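Local coordinates for protein putative enoyl-CoA hydratase (Streptomyces avermitilis, PDB 3GKB) that probably acts on acyl-CoA thioesters as a member of the crotonase-like enoyl-CoA hydratase/isomerase family, though its exact reaction is unknown, at residues Y8-I22 with T35-L47. Residues are numbered along the deposited sequence; the frame is centred on the assembly and turned at random.
Sequences YSTLRVSSEHGVARI and TMMRELRTVLTTL
Glu39 of helix 34-48 extends its carboxylate to Ser9 and Thr10, just before strand 11-16, and takes four hydrogen bonds there, fixing the N-terminal segment of this crotonase fold to the helix of its first beta-alpha-beta unit (strand 19-24, helix 34-48, strand 55-60). A carboxylate suits this place: it has two acceptor oxygens and no N-H, and each oxygen takes one backbone N-H and one hydroxyl. Ser9 N meets OE2 of Glu39 on the syn side, somewhat out of plane, at 2.8 Å and almost straight (176°), while Ser9 OG comes to the same oxygen from above the carboxylate plane. Thr10 N uses the syn lone pair of Glu39 OE1; chi1 of 66° brings Thr10 OG1 to that oxygen too, at 2.6 Å on its anti side, well out of plane. A glutamine here would probably leave the backbone N-H of Ser9 or of Thr10 facing an NH2 group, without its acceptor, and force the neighbouring hydroxyl to turn.

Beyond this polar end the contact is apolar. Val43 CG2 lies over one face of the Tyr8 ring, offset toward the rim, and Leu11 splits its branches, CD1 meeting Val43 CG2 and CD2 meeting Leu40 CD2. Branched Val43 serves both strands of the hairpin: its CG1 meets Val13 CG2 tip to tip, tightly at 3.5 Å, and Ile22 CD1 at 3.9 Å. Ile22 also packs on strand 55-60, and its CD1 lies 4.0 Å from Leu47 CD1.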
loop_
_atom_site.group_PDB
_atom_site.type_symbol
_atom_site.label_atom_id
_atom_site.label_comp_id
_atom_site.label_asym_id
_atom_site.label_seq_id
_atom_site.Cartn_x
_atom_site.Cartn_y
_atom_site.Cartn_z
ATOM N N TYR B 8 15.294 27.131 23.651
ATOM C CA TYR B 8 15.934 26.225 22.668
ATOM C C TYR B 8 16.486 27.010 21.493
ATOM O O TYR B 8 15.880 27.973 21.039
ATOM C CB TYR B 8 14.942 25.183 22.178
ATOM C CG TYR B 8 14.309 24.371 23.266
ATOM C CD1 TYR B 8 15.034 23.415 23.948
ATOM C CD2 TYR B 8 12.960 24.532 23.590
ATOM C CE1 TYR B 8 14.452 22.642 24.942
ATOM C CE2 TYR B 8 12.367 23.767 24.593
ATOM C CZ TYR B 8 13.117 22.828 25.259
ATOM O OH TYR B 8 12.536 22.056 26.239
ATOM N N SER B 9 17.630 26.580 20.978
ATOM C CA SER B 9 18.330 27.338 19.960
ATOM C C SER B 9 17.927 26.950 18.551
ATOM O O SER B 9 18.222 27.691 17.630
ATOM C CB SER B 9 19.836 27.148 20.126
ATOM O OG SER B 9 20.143 25.762 20.076
ATOM N N THR B 10 17.287 25.785 18.379
ATOM C CA THR B 10 16.968 25.266 17.034
ATOM C C THR B 10 15.465 25.078 16.774
ATOM O O THR B 10 15.056 24.670 15.664
ATOM C CB THR B 10 17.629 23.911 16.777
ATOM O OG1 THR B 10 17.059 22.922 17.650
ATOM C CG2 THR B 10 19.157 23.975 16.955
ATOM N N LEU B 11 14.661 25.348 17.803
ATOM C CA LEU B 11 13.222 25.185 17.726
ATOM C C LEU B 11 12.546 26.019 18.813
ATOM O O LEU B 11 13.208 26.502 19.752
ATOM C CB LEU B 11 12.844 23.699 17.840
ATOM C CG LEU B 11 13.211 22.945 19.122
ATOM C CD1 LEU B 11 12.090 23.128 20.126
ATOM C CD2 LEU B 11 13.469 21.440 18.882
ATOM N N ARG B 12 11.238 26.202 18.650
ATOM C CA ARG B 12 10.371 26.818 19.661
ATOM C C ARG B 12 9.155 25.940 19.881
ATOM O O ARG B 12 8.664 25.315 18.941
ATOM C CB ARG B 12 9.879 28.171 19.167
ATOM C CG ARG B 12 10.955 29.202 19.129
ATOM C CD ARG B 12 10.379 30.556 18.715
ATOM N NE ARG B 12 9.906 30.591 17.330
ATOM C CZ ARG B 12 10.705 30.586 16.263
ATOM N NH1 ARG B 12 12.028 30.508 16.398
ATOM N NH2 ARG B 12 10.182 30.652 15.058
ATOM N N VAL B 13 8.674 25.900 21.119
ATOM C CA VAL B 13 7.491 25.158 21.449
ATOM C C VAL B 13 6.474 26.029 22.166
ATOM O O VAL B 13 6.832 26.863 23.006
ATOM C CB VAL B 13 7.797 23.942 22.342
ATOM C CG1 VAL B 13 6.542 23.100 22.505
ATOM C CG2 VAL B 13 8.902 23.124 21.766
ATOM N N SER B 14 5.213 25.848 21.820
ATOM C CA SER B 14 4.122 26.458 22.557
ATOM C C SER B 14 2.947 25.494 22.590
ATOM O O SER B 14 2.826 24.618 21.730
ATOM C CB SER B 14 3.715 27.769 21.916
ATOM O OG SER B 14 3.250 27.590 20.605
ATOM N N SER B 15 2.104 25.610 23.602
ATOM C CA SER B 15 1.001 24.713 23.698
ATOM C C SER B 15 -0.194 25.408 24.311
ATOM O O SER B 15 -0.059 26.288 25.168
ATOM C CB SER B 15 1.386 23.458 24.482
ATOM O OG SER B 15 1.532 23.757 25.846
ATOM N N GLU B 16 -1.355 24.999 23.844
ATOM C CA GLU B 16 -2.611 25.568 24.269
ATOM C C GLU B 16 -3.699 24.659 23.757
ATOM O O GLU B 16 -3.562 24.086 22.677
ATOM C CB GLU B 16 -2.764 26.953 23.660
ATOM C CG GLU B 16 -3.674 27.875 24.403
ATOM C CD GLU B 16 -3.597 29.279 23.830
ATOM O OE1 GLU B 16 -3.935 29.473 22.652
ATOM O OE2 GLU B 16 -3.168 30.189 24.545
ATOM N N HIS B 17 -4.789 24.572 24.508
ATOM C CA HIS B 17 -5.978 23.805 24.106
ATOM C C HIS B 17 -5.668 22.332 23.786
ATOM O O HIS B 17 -6.374 21.697 22.989
ATOM C CB HIS B 17 -6.689 24.441 22.901
ATOM C CG HIS B 17 -6.906 25.913 23.022
ATOM N ND1 HIS B 17 -7.577 26.488 24.083
ATOM C CD2 HIS B 17 -6.542 26.930 22.208
ATOM C CE1 HIS B 17 -7.604 27.800 23.918
ATOM N NE2 HIS B 17 -6.984 28.095 22.790
ATOM N N GLY B 18 -4.616 21.794 24.400
ATOM C CA GLY B 18 -4.233 20.397 24.193
ATOM C C GLY B 18 -3.342 20.141 22.975
ATOM O O GLY B 18 -2.993 18.994 22.693
ATOM N N VAL B 19 -2.935 21.197 22.276
ATOM C CA VAL B 19 -2.063 21.030 21.085
ATOM C C VAL B 19 -0.728 21.724 21.339
ATOM O O VAL B 19 -0.711 22.913 21.634
ATOM C CB VAL B 19 -2.705 21.599 19.814
ATOM C CG1 VAL B 19 -1.750 21.438 18.600
ATOM C CG2 VAL B 19 -4.086 20.962 19.513
ATOM N N ALA B 20 0.387 20.991 21.255
ATOM C CA ALA B 20 1.710 21.632 21.222
ATOM C C ALA B 20 2.169 21.836 19.794
ATOM O O ALA B 20 1.988 20.966 18.966
ATOM C CB ALA B 20 2.724 20.826 21.994
ATOM N N ARG B 21 2.729 23.004 19.495
ATOM C CA ARG B 21 3.279 23.303 18.174
ATOM C C ARG B 21 4.785 23.412 18.341
ATOM O O ARG B 21 5.273 24.187 19.181
ATOM C CB ARG B 21 2.703 24.606 17.612
ATOM C CG ARG B 21 1.306 24.441 17.051
ATOM C CD ARG B 21 0.829 25.730 16.443
ATOM N NE ARG B 21 0.545 26.736 17.463
ATOM C CZ ARG B 21 0.447 28.051 17.241
ATOM N NH1 ARG B 21 0.622 28.565 16.024
ATOM N NH2 ARG B 21 0.181 28.867 18.255
ATOM N N ILE B 22 5.517 22.599 17.583
ATOM C CA ILE B 22 6.965 22.636 17.603
ATOM C C ILE B 22 7.380 23.213 16.260
ATOM O O ILE B 22 7.097 22.634 15.224
ATOM C CB ILE B 22 7.564 21.226 17.852
ATOM C CG1 ILE B 22 7.127 20.691 19.234
ATOM C CG2 ILE B 22 9.062 21.266 17.743
ATOM C CD1 ILE B 22 7.596 19.262 19.524
ATOM N N THR B 35 22.890 19.612 18.106
ATOM C CA THR B 35 22.113 20.436 19.007
ATOM C C THR B 35 20.617 20.216 18.807
ATOM O O THR B 35 19.895 20.007 19.773
ATOM C CB THR B 35 22.497 21.941 18.924
ATOM O OG1 THR B 35 23.887 22.086 19.274
ATOM C CG2 THR B 35 21.651 22.751 19.896
ATOM N N MET B 36 20.150 20.210 17.562
ATOM C CA MET B 36 18.721 19.946 17.326
ATOM C C MET B 36 18.301 18.555 17.818
ATOM O O MET B 36 17.220 18.401 18.386
ATOM C CB MET B 36 18.320 20.106 15.848
ATOM C CG MET B 36 16.784 20.016 15.614
ATOM S SD MET B 36 16.220 19.990 13.860
ATOM C CE MET B 36 16.553 21.724 13.387
ATOM N N MET B 37 19.135 17.560 17.571
ATOM C CA MET B 37 18.856 16.189 17.992
ATOM C C MET B 37 18.650 16.132 19.518
ATOM O O MET B 37 17.749 15.461 20.018
ATOM C CB MET B 37 19.996 15.258 17.547
ATOM C CG MET B 37 20.075 15.016 16.031
ATOM S SD MET B 37 21.526 14.161 15.356
ATOM C CE MET B 37 21.204 12.507 15.932
ATOM N N ARG B 38 19.493 16.860 20.251
ATOM C CA ARG B 38 19.391 16.884 21.709
ATOM C C ARG B 38 18.149 17.652 22.156
ATOM O O ARG B 38 17.444 17.211 23.075
ATOM C CB ARG B 38 20.686 17.486 22.295
ATOM C CG ARG B 38 20.729 17.613 23.778
ATOM C CD ARG B 38 22.182 17.880 24.214
ATOM N NE ARG B 38 22.656 19.220 23.862
ATOM C CZ ARG B 38 23.432 19.555 22.822
ATOM N NH1 ARG B 38 23.876 18.656 21.936
ATOM N NH2 ARG B 38 23.778 20.832 22.670
ATOM N N GLU B 39 17.863 18.772 21.492
ATOM C CA GLU B 39 16.726 19.610 21.870
ATOM C C GLU B 39 15.400 18.902 21.552
ATOM O O GLU B 39 14.452 19.005 22.326
ATOM C CB GLU B 39 16.786 21.000 21.214
ATOM C CG GLU B 39 17.908 21.880 21.755
ATOM C CD GLU B 39 17.918 23.280 21.184
ATOM O OE1 GLU B 39 17.264 23.550 20.150
ATOM O OE2 GLU B 39 18.623 24.132 21.774
ATOM N N LEU B 40 15.340 18.203 20.417
ATOM C CA LEU B 40 14.171 17.387 20.087
ATOM C C LEU B 40 13.909 16.324 21.163
ATOM O O LEU B 40 12.761 16.110 21.592
ATOM C CB LEU B 40 14.353 16.696 18.722
ATOM C CG LEU B 40 14.084 17.559 17.509
ATOM C CD1 LEU B 40 14.694 16.909 16.266
ATOM C CD2 LEU B 40 12.546 17.777 17.332
ATOM N N ARG B 41 14.959 15.647 21.607
ATOM C CA ARG B 41 14.807 14.650 22.655
ATOM C C ARG B 41 14.252 15.274 23.928
ATOM O O ARG B 41 13.308 14.750 24.533
ATOM C CB ARG B 41 16.140 13.964 22.951
ATOM C CG ARG B 41 15.957 12.734 23.828
ATOM C CD ARG B 41 17.187 11.833 23.838
ATOM N NE ARG B 41 18.168 12.401 24.766
ATOM C CZ ARG B 41 19.383 12.868 24.451
ATOM N NH1 ARG B 41 19.832 12.852 23.203
ATOM N NH2 ARG B 41 20.172 13.359 25.402
ATOM N N THR B 42 14.836 16.396 24.336
ATOM C CA THR B 42 14.371 17.104 25.540
ATOM C C THR B 42 12.904 17.501 25.457
ATOM O O THR B 42 12.122 17.222 26.384
ATOM C CB THR B 42 15.238 18.355 25.836
ATOM O OG1 THR B 42 16.604 17.954 25.976
ATOM C CG2 THR B 42 14.778 19.036 27.120
ATOM N N VAL B 43 12.519 18.129 24.349
ATOM C CA VAL B 43 11.158 18.615 24.213
ATOM C C VAL B 43 10.157 17.464 24.130
ATOM O O VAL B 43 9.144 17.495 24.826
ATOM C CB VAL B 43 10.986 19.556 23.019
ATOM C CG1 VAL B 43 9.498 19.883 22.818
ATOM C CG2 VAL B 43 11.737 20.820 23.258
ATOM N N LEU B 44 10.452 16.437 23.338
ATOM C CA LEU B 44 9.518 15.328 23.225
ATOM C C LEU B 44 9.422 14.496 24.504
ATOM O O LEU B 44 8.349 14.048 24.870
ATOM C CB LEU B 44 9.827 14.453 22.007
ATOM C CG LEU B 44 9.562 15.110 20.646
ATOM C CD1 LEU B 44 10.041 14.202 19.515
ATOM C CD2 LEU B 44 8.076 15.462 20.445
ATOM N N THR B 45 10.539 14.306 25.184
ATOM C CA THR B 45 10.534 13.557 26.442
ATOM C C THR B 45 9.700 14.310 27.490
ATOM O O THR B 45 8.863 13.694 28.164
ATOM C CB THR B 45 11.988 13.300 26.926
ATOM O OG1 THR B 45 12.639 12.467 25.950
ATOM C CG2 THR B 45 12.009 12.570 28.254
ATOM N N THR B 46 9.868 15.630 27.570
ATOM C CA THR B 46 9.072 16.460 28.471
ATOM C C THR B 46 7.582 16.404 28.119
ATOM O O THR B 46 6.731 16.283 28.992
ATOM C CB THR B 46 9.512 17.915 28.448
ATOM O OG1 THR B 46 10.921 18.016 28.764
ATOM C CG2 THR B 46 8.671 18.741 29.416
ATOM N N LEU B 47 7.263 16.515 26.840
ATOM C CA LEU B 47 5.857 16.448 26.431
ATOM C C LEU B 47 5.214 15.106 26.715
ATOM O O LEU B 47 4.033 15.071 27.079
ATOM C CB LEU B 47 5.675 16.831 24.955
ATOM C CG LEU B 47 5.850 18.317 24.620
ATOM C CD1 LEU B 47 6.015 18.539 23.100
ATOM C CD2 LEU B 47 4.650 19.114 25.191
#